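Local atomic coordinates of periplasmic binding protein (Agrobacterium tumefaciens str. B6, PDB entry 5L9G), a protein that binds the opine mannopine, probably as the periplasmic solute-binding component of an ABC transporter that takes it up. Residues I77-A82 against G253-K258; D113-N118 against L249-Y254. All blocks are in the same frame, centred on the assembly; numbering follows the deposited sequence.

How the contacts relate
Both contacts are buried and lie in the same sheet. They meet on the strand 240-256, share G253 and Y254, and have centres about 7 Å apart. Contact 1 pairs that strand with 76-80, and contact 2 pairs it with 115-128. Both pairings are antiparallel. Strand 240-256 has both as neighbours and runs between them. Each reaches mannopine, with different chemistry. In contact 1 a side-chain amide donates weakly, and a backbone N-H more squarely, to ligand oxygens. In contact 2 the carboxylate of D252 accepts from ligand nitrogens. Contact 1 adds an aliphatic cluster at the end away from the ligand, while contact 2 packs the end of an aromatic ring against glycine backbone.

Contact 1 (I77-A82 against G253-K258); sequences IQIGIA and GYAIVK. With MO0 (mannopine), chain C.
I77 and A255 form a hydrogen-bonded antiparallel pair, and I79 and G253 form a second. I77 N gives a nearly straight bond to A255 O at 2.9 Å (171° at the hydrogen), and A255 N returns one to I77 O. The I79-G253 pair also exchanges two bonds. Between them Q78 and Y254 make a non-hydrogen-bonded pair, and Q78 CA approaches G253 O at 3.2 Å in a CA-H...O contact.

The side chain of Q78 links this pairing to the ligand. Its CB lies 3.7 Å from CE1 of the Y254 ring. Y254 lies on the same face as Q78, its ring reaching back toward that side chain; its OH is hydrogen-bonded to W41 NE1. Q78 CG, anti to the backbone N (chi1 -179°), passes 3.4 Å from G253 O. The chain then bends at chi2 (-87°), which takes the amide toward mannopine. NE2 donates a weak hydrogen bond to ligand OAM at 3.1 Å. OE1 accepts from S27 OG and W32 NE1. These two bonds and the weak one from NE2 probably restrain the turn of the amide. Beyond it, the backbone N of G80 gives ligand OAB a stronger bond of 2.8 Å.

The opposite face of the strand pair is aliphatic. The I77 and V257 side chains run across one another, with CG2 of each 3.6 Å apart. A255 CB touches I77 CG1 and I79 CD1, both at 4.2 Å.

Such sheet pairing at a ligand cleft fits the alpha/beta fold of solute-binding proteins. Strand 76-80 has 23-27 as its other neighbour in the sheet. Helix 30-48 lies against Q78 and Y254, and helix 263-273 packs on Y254 and I256.

Contact 2 (D113-N118 against L249-Y254); sequences DSFVAN and LGTDGY. With MO0 (mannopine), chain C.
V116 and Y254 form a hydrogen-bonded antiparallel pair between two long strands of the alpha/beta binding-protein fold. A117 and G253 follow as a non-hydrogen-bonded pair, with CA atoms only 3.8 Å apart.

The backbone supplies three hydrogen bonds across the segments. V116 and Y254 exchange two, and N118 N gives a third to D252 O at 2.8 Å. F115 CA and A117 CA add CA-H...O contacts to Y254 O and D252 O.

The packing is aromatic and aliphatic. With chi1 at 171° the F115 ring swings away from its own backbone N and reaches across the partner strand. There CZ comes 3.4 Å from G253 N, and CE2 lies close to G253 CA. This far end of the ring packs obliquely against the backbone of G253, which has no side chain. A117 CB meets T251 CG2 at 3.6 Å. On the other face, the N118 side chain lies crosswise to Y254, its CB 3.6 Å from CE2 of the ring. Helix 30-48 touches N118 there through W32 and Q36.

The polar contact with the ligand comes from D252. Its side chain leads away from 113-118 into the pocket, where W32 also packs on it. OD1 lies 2.7 Å from ligand OAE. OD2 accepts two hydrogen bonds from mannopine, from N at 2.8 Å and from NE2 at 2.9 Å.

Contact 1 (I77-A82 against G253-K258)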
ATOM      1  N   ILE A  77       7.331  12.539  -1.377  1.00 45.92           N
ATOM      2  CA  ILE A  77       6.041  11.860  -1.476  1.00 44.44           C
ATOM      3  C   ILE A  77       6.226  10.398  -1.135  1.00 46.30           C
ATOM      4  O   ILE A  77       7.210   9.774  -1.572  1.00 45.53           O
ATOM      5  CB  ILE A  77       5.328  12.044  -2.851  1.00 48.81           C
ATOM      6  CG1 ILE A  77       6.249  11.660  -4.054  1.00 51.08           C
ATOM      7  CG2 ILE A  77       4.766  13.469  -2.978  1.00 51.65           C
ATOM      8  CD1 ILE A  77       5.546  11.581  -5.428  1.00 56.74           C
ATOM      9  N   GLN A  78       5.292   9.860  -0.339  1.00 41.69           N
ATOM     10  CA  GLN A  78       5.299   8.436  -0.042  1.00 40.01           C
ATOM     11  C   GLN A  78       4.386   7.814  -1.093  1.00 41.50           C
ATOM     12  O   GLN A  78       3.208   8.161  -1.175  1.00 39.69           O
ATOM     13  CB  GLN A  78       4.810   8.144   1.384  1.00 39.68           C
ATOM     14  CG  GLN A  78       4.840   6.660   1.728  1.00 42.34           C
ATOM     15  CD  GLN A  78       3.547   6.002   1.301  1.00 42.07           C
ATOM     16  OE1 GLN A  78       2.477   6.344   1.806  1.00 37.82           O
ATOM     17  NE2 GLN A  78       3.601   5.141   0.298  1.00 36.83           N
ATOM     18  N   ILE A  79       4.943   6.920  -1.914  1.00 38.41           N
ATOM     19  CA  ILE A  79       4.190   6.221  -2.957  1.00 38.61           C
ATOM     20  C   ILE A  79       4.344   4.709  -2.830  1.00 40.29           C
ATOM     21  O   ILE A  79       5.221   4.230  -2.099  1.00 38.06           O
ATOM     22  CB  ILE A  79       4.590   6.724  -4.390  1.00 42.79           C
ATOM     23  CG1 ILE A  79       6.099   6.488  -4.689  1.00 43.31           C
ATOM     24  CG2 ILE A  79       4.159   8.199  -4.606  1.00 46.04           C
ATOM     25  CD1 ILE A  79       6.514   6.602  -6.207  1.00 46.74           C
ATOM     26  N   GLY A  80       3.505   3.967  -3.554  1.00 37.48           N
ATOM     27  CA  GLY A  80       3.612   2.514  -3.609  1.00 36.67           C
ATOM     28  C   GLY A  80       4.641   2.150  -4.674  1.00 41.96           C
ATOM     29  O   GLY A  80       4.779   2.856  -5.687  1.00 44.67           O
ATOM     30  N   ILE A  81       5.389   1.060  -4.449  1.00 39.20           N
ATOM     31  CA  ILE A  81       6.427   0.596  -5.384  1.00 39.95           C
ATOM     32  C   ILE A  81       5.900   0.425  -6.818  1.00 44.92           C
ATOM     33  O   ILE A  81       6.669   0.600  -7.770  1.00 45.96           O
ATOM     34  CB  ILE A  81       7.119  -0.700  -4.856  1.00 42.75           C
ATOM     35  CG1 ILE A  81       8.451  -0.987  -5.599  1.00 45.53           C
ATOM     36  CG2 ILE A  81       6.158  -1.914  -4.864  1.00 42.14           C
ATOM     37  CD1 ILE A  81       9.331  -2.133  -5.031  1.00 49.66           C
ATOM     38  N   ALA A  82       4.620   0.031  -6.970  1.00 41.41           N
ATOM     39  CA  ALA A  82       4.031  -0.220  -8.290  1.00 43.20           C
ATOM     40  C   ALA A  82       3.568   1.052  -9.000  1.00 46.95           C
ATOM     41  O   ALA A  82       3.246   0.982 -10.185  1.00 48.50           O
ATOM     42  CB  ALA A  82       2.916  -1.259  -8.198  1.00 42.79           C
ATOM     43  N   GLY A 253       7.281   3.332  -0.101  1.00 39.16           N
ATOM     44  CA  GLY A 253       8.553   4.019  -0.018  1.00 39.91           C
ATOM     45  C   GLY A 253       8.425   5.467  -0.366  1.00 44.50           C
ATOM     46  O   GLY A 253       7.307   5.971  -0.519  1.00 44.39           O
ATOM     47  N   TYR A 254       9.582   6.132  -0.485  1.00 41.57           N
ATOM     48  CA  TYR A 254       9.657   7.572  -0.709  1.00 41.72           C
ATOM     49  C   TYR A 254      10.324   7.936  -2.019  1.00 48.09           C
ATOM     50  O   TYR A 254      11.288   7.287  -2.444  1.00 47.73           O
ATOM     51  CB  TYR A 254      10.419   8.262   0.429  1.00 44.00           C
ATOM     52  CG  TYR A 254       9.778   8.107   1.796  1.00 41.70           C
ATOM     53  CD1 TYR A 254       8.540   8.678   2.074  1.00 41.68           C
ATOM     54  CD2 TYR A 254      10.408   7.385   2.806  1.00 41.76           C
ATOM     55  CE1 TYR A 254       7.952   8.559   3.337  1.00 39.55           C
ATOM     56  CE2 TYR A 254       9.819   7.241   4.068  1.00 41.03           C
ATOM     57  CZ  TYR A 254       8.594   7.836   4.327  1.00 44.83           C
ATOM     58  OH  TYR A 254       8.007   7.690   5.566  1.00 43.85           O
ATOM     59  N   ALA A 255       9.857   9.044  -2.601  1.00 46.61           N
ATOM     60  CA  ALA A 255      10.408   9.633  -3.826  1.00 48.54           C
ATOM     61  C   ALA A 255      10.399  11.146  -3.620  1.00 52.41           C
ATOM     62  O   ALA A 255       9.661  11.646  -2.759  1.00 50.39           O
ATOM     63  CB  ALA A 255       9.542   9.265  -5.018  1.00 49.20           C
ATOM     64  N   ILE A 256      11.226  11.859  -4.396  1.00 51.68           N
ATOM     65  CA  ILE A 256      11.276  13.322  -4.344  1.00 52.88           C
ATOM     66  C   ILE A 256      10.650  13.838  -5.633  1.00 58.19           C
ATOM     67  O   ILE A 256      10.958  13.332  -6.707  1.00 59.40           O
ATOM     68  CB  ILE A 256      12.698  13.851  -4.025  1.00 57.50           C
ATOM     69  CG1 ILE A 256      13.044  13.505  -2.549  1.00 57.71           C
ATOM     70  CG2 ILE A 256      12.810  15.373  -4.287  1.00 57.71           C
ATOM     71  CD1 ILE A 256      14.496  13.687  -2.143  1.00 71.12           C
ATOM     72  N   VAL A 257       9.699  14.771  -5.508  1.00 54.91           N
ATOM     73  CA  VAL A 257       8.955  15.339  -6.636  1.00 56.22           C
ATOM     74  C   VAL A 257       9.885  16.154  -7.547  1.00 62.80           C
ATOM     75  O   VAL A 257      10.710  16.927  -7.050  1.00 62.03           O
ATOM     76  CB  VAL A 257       7.711  16.149  -6.162  1.00 59.74           C
ATOM     77  CG1 VAL A 257       6.867  16.623  -7.348  1.00 61.08           C
ATOM     78  CG2 VAL A 257       6.852  15.323  -5.206  1.00 57.02           C
ATOM     79  N   LYS A 258       9.782  15.937  -8.882  1.00 60.69           N
ATOM     80  CA  LYS A 258      10.565  16.674  -9.883  1.00 63.15           C
ATOM     81  C   LYS A 258      10.275  18.167  -9.711  1.00 68.60           C
ATOM     82  O   LYS A 258       9.116  18.578  -9.756  1.00 66.48           O
ATOM     83  CB  LYS A 258      10.201  16.209 -11.300  1.00 66.14           C
ATOM     84  CG  LYS A 258      11.140  16.746 -12.385  1.00 73.79           C
ATOM     85  CD  LYS A 258      12.096  15.668 -12.868  1.00 84.66           C
ATOM     86  CE  LYS A 258      13.309  16.240 -13.553  1.00104.11           C
ATOM     87  NZ  LYS A 258      14.244  15.168 -13.978  1.00114.79           N
TER
HETATM   88  OAB MO0 C 401       1.441   5.610  -4.609  1.00 37.00           O
HETATM   89  CAF MO0 C 401       0.396   6.418  -4.141  1.00 37.76           C
HETATM   90  CAG MO0 C 401      -0.540   5.695  -3.190  1.00 35.67           C
HETATM   91  OAC MO0 C 401      -1.547   5.065  -3.904  1.00 36.39           O
HETATM   92  CAH MO0 C 401       0.150   4.802  -2.188  1.00 36.53           C
HETATM   93  OAM MO0 C 401       1.105   5.488  -1.466  1.00 36.67           O
HETATM   94  CAI MO0 C 401      -0.776   4.020  -1.258  1.00 33.31           C
HETATM   95  OAD MO0 C 401      -1.535   4.882  -0.465  1.00 35.73           O
HETATM   96  CAJ MO0 C 401      -0.039   2.985  -0.456  1.00 33.25           C
HETATM   97  OAE MO0 C 401       0.595   2.092  -1.327  1.00 37.76           O
HETATM   98  CAK MO0 C 401      -0.899   2.245   0.580  1.00 29.10           C
HETATM   99  N   MO0 C 401      -0.219   2.287   1.881  1.00 29.28           N
HETATM  100  CA  MO0 C 401      -0.854   1.403   2.889  1.00 28.88           C
HETATM  101  C   MO0 C 401      -1.680   2.222   3.851  1.00 33.73           C
HETATM  102  O   MO0 C 401      -1.854   3.439   3.628  1.00 31.54           O
HETATM  103  CB  MO0 C 401       0.138   0.535   3.628  1.00 31.10           C
HETATM  104  CG  MO0 C 401       0.911   1.295   4.685  1.00 32.04           C
HETATM  105  CD  MO0 C 401       2.192   0.640   5.064  1.00 33.36           C
HETATM  106  OE1 MO0 C 401       2.217  -0.111   6.247  1.00 29.25           O
HETATM  107  NE2 MO0 C 401       3.238   0.734   4.400  1.00 35.97           N
HETATM  108  OXT MO0 C 401      -2.259   1.687   4.849  1.00 30.26           O

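Contact 2 (D113-N118 against L249-Y254)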
ATOM      1  N   ASP A 113      16.441   4.043  -8.790  1.00 61.81           N
ATOM      2  CA  ASP A 113      17.152   5.329  -8.890  1.00 62.85           C
ATOM      3  C   ASP A 113      16.264   6.519  -8.447  1.00 63.29           C
ATOM      4  O   ASP A 113      16.762   7.641  -8.355  1.00 61.88           O
ATOM      5  CB  ASP A 113      17.655   5.552 -10.333  1.00 67.37           C
ATOM      6  CG  ASP A 113      16.586   5.601 -11.420  1.00 73.49           C
ATOM      7  OD1 ASP A 113      15.381   5.628 -11.078  1.00 70.28           O
ATOM      8  OD2 ASP A 113      16.955   5.633 -12.611  1.00 81.20           O
ATOM      9  N   SER A 114      14.950   6.269  -8.189  1.00 57.72           N
ATOM     10  CA  SER A 114      13.977   7.313  -7.850  1.00 55.93           C
ATOM     11  C   SER A 114      13.096   6.995  -6.639  1.00 55.44           C
ATOM     12  O   SER A 114      12.138   7.722  -6.377  1.00 53.61           O
ATOM     13  CB  SER A 114      13.086   7.566  -9.063  1.00 59.06           C
ATOM     14  OG  SER A 114      13.868   7.899 -10.200  1.00 66.80           O
ATOM     15  N   PHE A 115      13.395   5.919  -5.911  1.00 50.19           N
ATOM     16  CA  PHE A 115      12.539   5.450  -4.822  1.00 47.52           C
ATOM     17  C   PHE A 115      13.334   4.650  -3.807  1.00 52.50           C
ATOM     18  O   PHE A 115      14.158   3.807  -4.193  1.00 51.34           O
ATOM     19  CB  PHE A 115      11.441   4.563  -5.456  1.00 47.12           C
ATOM     20  CG  PHE A 115      10.508   3.767  -4.567  1.00 44.65           C
ATOM     21  CD1 PHE A 115      10.866   2.504  -4.108  1.00 44.46           C
ATOM     22  CD2 PHE A 115       9.245   4.251  -4.252  1.00 45.29           C
ATOM     23  CE1 PHE A 115       9.986   1.754  -3.308  1.00 43.35           C
ATOM     24  CE2 PHE A 115       8.363   3.497  -3.474  1.00 45.08           C
ATOM     25  CZ  PHE A 115       8.738   2.245  -3.023  1.00 42.11           C
ATOM     26  N   VAL A 116      13.053   4.888  -2.517  1.00 48.97           N
ATOM     27  CA  VAL A 116      13.655   4.167  -1.392  1.00 47.82           C
ATOM     28  C   VAL A 116      12.506   3.576  -0.562  1.00 47.23           C
ATOM     29  O   VAL A 116      11.690   4.330  -0.019  1.00 45.89           O
ATOM     30  CB  VAL A 116      14.620   5.025  -0.512  1.00 52.19           C
ATOM     31  CG1 VAL A 116      15.174   4.195   0.644  1.00 52.18           C
ATOM     32  CG2 VAL A 116      15.769   5.602  -1.331  1.00 54.07           C
ATOM     33  N   ALA A 117      12.461   2.240  -0.444  1.00 44.55           N
ATOM     34  CA  ALA A 117      11.428   1.554   0.346  1.00 41.47           C
ATOM     35  C   ALA A 117      11.492   1.978   1.817  1.00 42.88           C
ATOM     36  O   ALA A 117      12.578   2.277   2.337  1.00 42.09           O
ATOM     37  CB  ALA A 117      11.607   0.044   0.250  1.00 42.15           C
ATOM     38  N   ASN A 118      10.327   2.051   2.474  1.00 38.47           N
ATOM     39  CA  ASN A 118      10.294   2.295   3.902  1.00 37.68           C
ATOM     40  C   ASN A 118       9.572   1.133   4.631  1.00 40.35           C
ATOM     41  O   ASN A 118       9.747   0.987   5.841  1.00 40.14           O
ATOM     42  CB  ASN A 118       9.696   3.684   4.275  1.00 37.94           C
ATOM     43  CG  ASN A 118       8.183   3.817   4.210  1.00 49.33           C
ATOM     44  OD1 ASN A 118       7.463   3.003   3.631  1.00 38.09           O
ATOM     45  ND2 ASN A 118       7.644   4.840   4.855  1.00 49.02           N
ATOM     46  N   LEU A 249       1.603  -8.879  -1.100  1.00 34.58           N
ATOM     47  CA  LEU A 249       2.704  -8.314  -0.312  1.00 34.02           C
ATOM     48  C   LEU A 249       3.212  -7.093  -1.068  1.00 35.86           C
ATOM     49  O   LEU A 249       3.743  -7.216  -2.179  1.00 36.25           O
ATOM     50  CB  LEU A 249       3.804  -9.392  -0.111  1.00 35.97           C
ATOM     51  CG  LEU A 249       5.113  -8.974   0.592  1.00 43.59           C
ATOM     52  CD1 LEU A 249       4.850  -8.409   1.967  1.00 44.56           C
ATOM     53  CD2 LEU A 249       6.062 -10.165   0.701  1.00 47.05           C
ATOM     54  N   GLY A 250       2.953  -5.922  -0.499  1.00 33.09           N
ATOM     55  CA  GLY A 250       3.333  -4.655  -1.108  1.00 33.39           C
ATOM     56  C   GLY A 250       4.553  -4.041  -0.477  1.00 38.44           C
ATOM     57  O   GLY A 250       5.006  -4.482   0.586  1.00 36.91           O
ATOM     58  N   THR A 251       5.060  -2.997  -1.130  1.00 35.93           N
ATOM     59  CA  THR A 251       6.189  -2.205  -0.663  1.00 35.92           C
ATOM     60  C   THR A 251       5.848  -0.731  -0.821  1.00 38.58           C
ATOM     61  O   THR A 251       5.452  -0.294  -1.903  1.00 38.66           O
ATOM     62  CB  THR A 251       7.489  -2.586  -1.414  1.00 38.47           C
ATOM     63  OG1 THR A 251       7.723  -3.983  -1.274  1.00 36.82           O
ATOM     64  CG2 THR A 251       8.708  -1.818  -0.905  1.00 39.66           C
ATOM     65  N   ASP A 252       5.962   0.029   0.263  1.00 35.85           N
ATOM     66  CA  ASP A 252       5.779   1.481   0.206  1.00 34.94           C
ATOM     67  C   ASP A 252       7.153   2.099   0.350  1.00 40.20           C
ATOM     68  O   ASP A 252       8.073   1.476   0.895  1.00 38.60           O
ATOM     69  CB  ASP A 252       4.850   1.981   1.321  1.00 34.78           C
ATOM     70  CG  ASP A 252       3.376   2.003   0.956  1.00 35.36           C
ATOM     71  OD1 ASP A 252       3.060   1.974  -0.262  1.00 37.34           O
ATOM     72  OD2 ASP A 252       2.546   2.075   1.876  1.00 34.87           O
ATOM     73  N   GLY A 253       7.281   3.332  -0.101  1.00 39.16           N
ATOM     74  CA  GLY A 253       8.553   4.019  -0.018  1.00 39.91           C
ATOM     75  C   GLY A 253       8.425   5.467  -0.366  1.00 44.50           C
ATOM     76  O   GLY A 253       7.307   5.971  -0.519  1.00 44.39           O
ATOM     77  N   TYR A 254       9.582   6.132  -0.485  1.00 41.57           N
ATOM     78  CA  TYR A 254       9.657   7.572  -0.709  1.00 41.72           C
ATOM     79  C   TYR A 254      10.324   7.936  -2.019  1.00 48.09           C
ATOM     80  O   TYR A 254      11.288   7.287  -2.444  1.00 47.73           O
ATOM     81  CB  TYR A 254      10.419   8.262   0.429  1.00 44.00           C
ATOM     82  CG  TYR A 254       9.778   8.107   1.796  1.00 41.70           C
ATOM     83  CD1 TYR A 254       8.540   8.678   2.074  1.00 41.68           C
ATOM     84  CD2 TYR A 254      10.408   7.385   2.806  1.00 41.76           C
ATOM     85  CE1 TYR A 254       7.952   8.559   3.337  1.00 39.55           C
ATOM     86  CE2 TYR A 254       9.819   7.241   4.068  1.00 41.03           C
ATOM     87  CZ  TYR A 254       8.594   7.836   4.327  1.00 44.83           C
ATOM     88  OH  TYR A 254       8.007   7.690   5.566  1.00 43.85           O
TER
HETATM   89  OAB MO0 C 401       1.441   5.610  -4.609  1.00 37.00           O
HETATM   90  CAF MO0 C 401       0.396   6.418  -4.141  1.00 37.76           C
HETATM   91  CAG MO0 C 401      -0.540   5.695  -3.190  1.00 35.67           C
HETATM   92  OAC MO0 C 401      -1.547   5.065  -3.904  1.00 36.39           O
HETATM   93  CAH MO0 C 401       0.150   4.802  -2.188  1.00 36.53           C
HETATM   94  OAM MO0 C 401       1.105   5.488  -1.466  1.00 36.67           O
HETATM   95  CAI MO0 C 401      -0.776   4.020  -1.258  1.00 33.31           C
HETATM   96  OAD MO0 C 401      -1.535   4.882  -0.465  1.00 35.73           O
HETATM   97  CAJ MO0 C 401      -0.039   2.985  -0.456  1.00 33.25           C
HETATM   98  OAE MO0 C 401       0.595   2.092  -1.327  1.00 37.76           O
HETATM   99  CAK MO0 C 401      -0.899   2.245   0.580  1.00 29.10           C
HETATM  100  N   MO0 C 401      -0.219   2.287   1.881  1.00 29.28           N
HETATM  101  CA  MO0 C 401      -0.854   1.403   2.889  1.00 28.88           C
HETATM  102  C   MO0 C 401      -1.680   2.222   3.851  1.00 33.73           C
HETATM  103  O   MO0 C 401      -1.854   3.439   3.628  1.00 31.54           O
HETATM  104  CB  MO0 C 401       0.138   0.535   3.628  1.00 31.10           C
HETATM  105  CG  MO0 C 401       0.911   1.295   4.685  1.00 32.04           C
HETATM  106  CD  MO0 C 401       2.192   0.640   5.064  1.00 33.36           C
HETATM  107  OE1 MO0 C 401       2.217  -0.111   6.247  1.00 29.25           O
HETATM  108  NE2 MO0 C 401       3.238   0.734   4.400  1.00 35.97           N
HETATM  109  OXT MO0 C 401      -2.259   1.687   4.849  1.00 30.26           O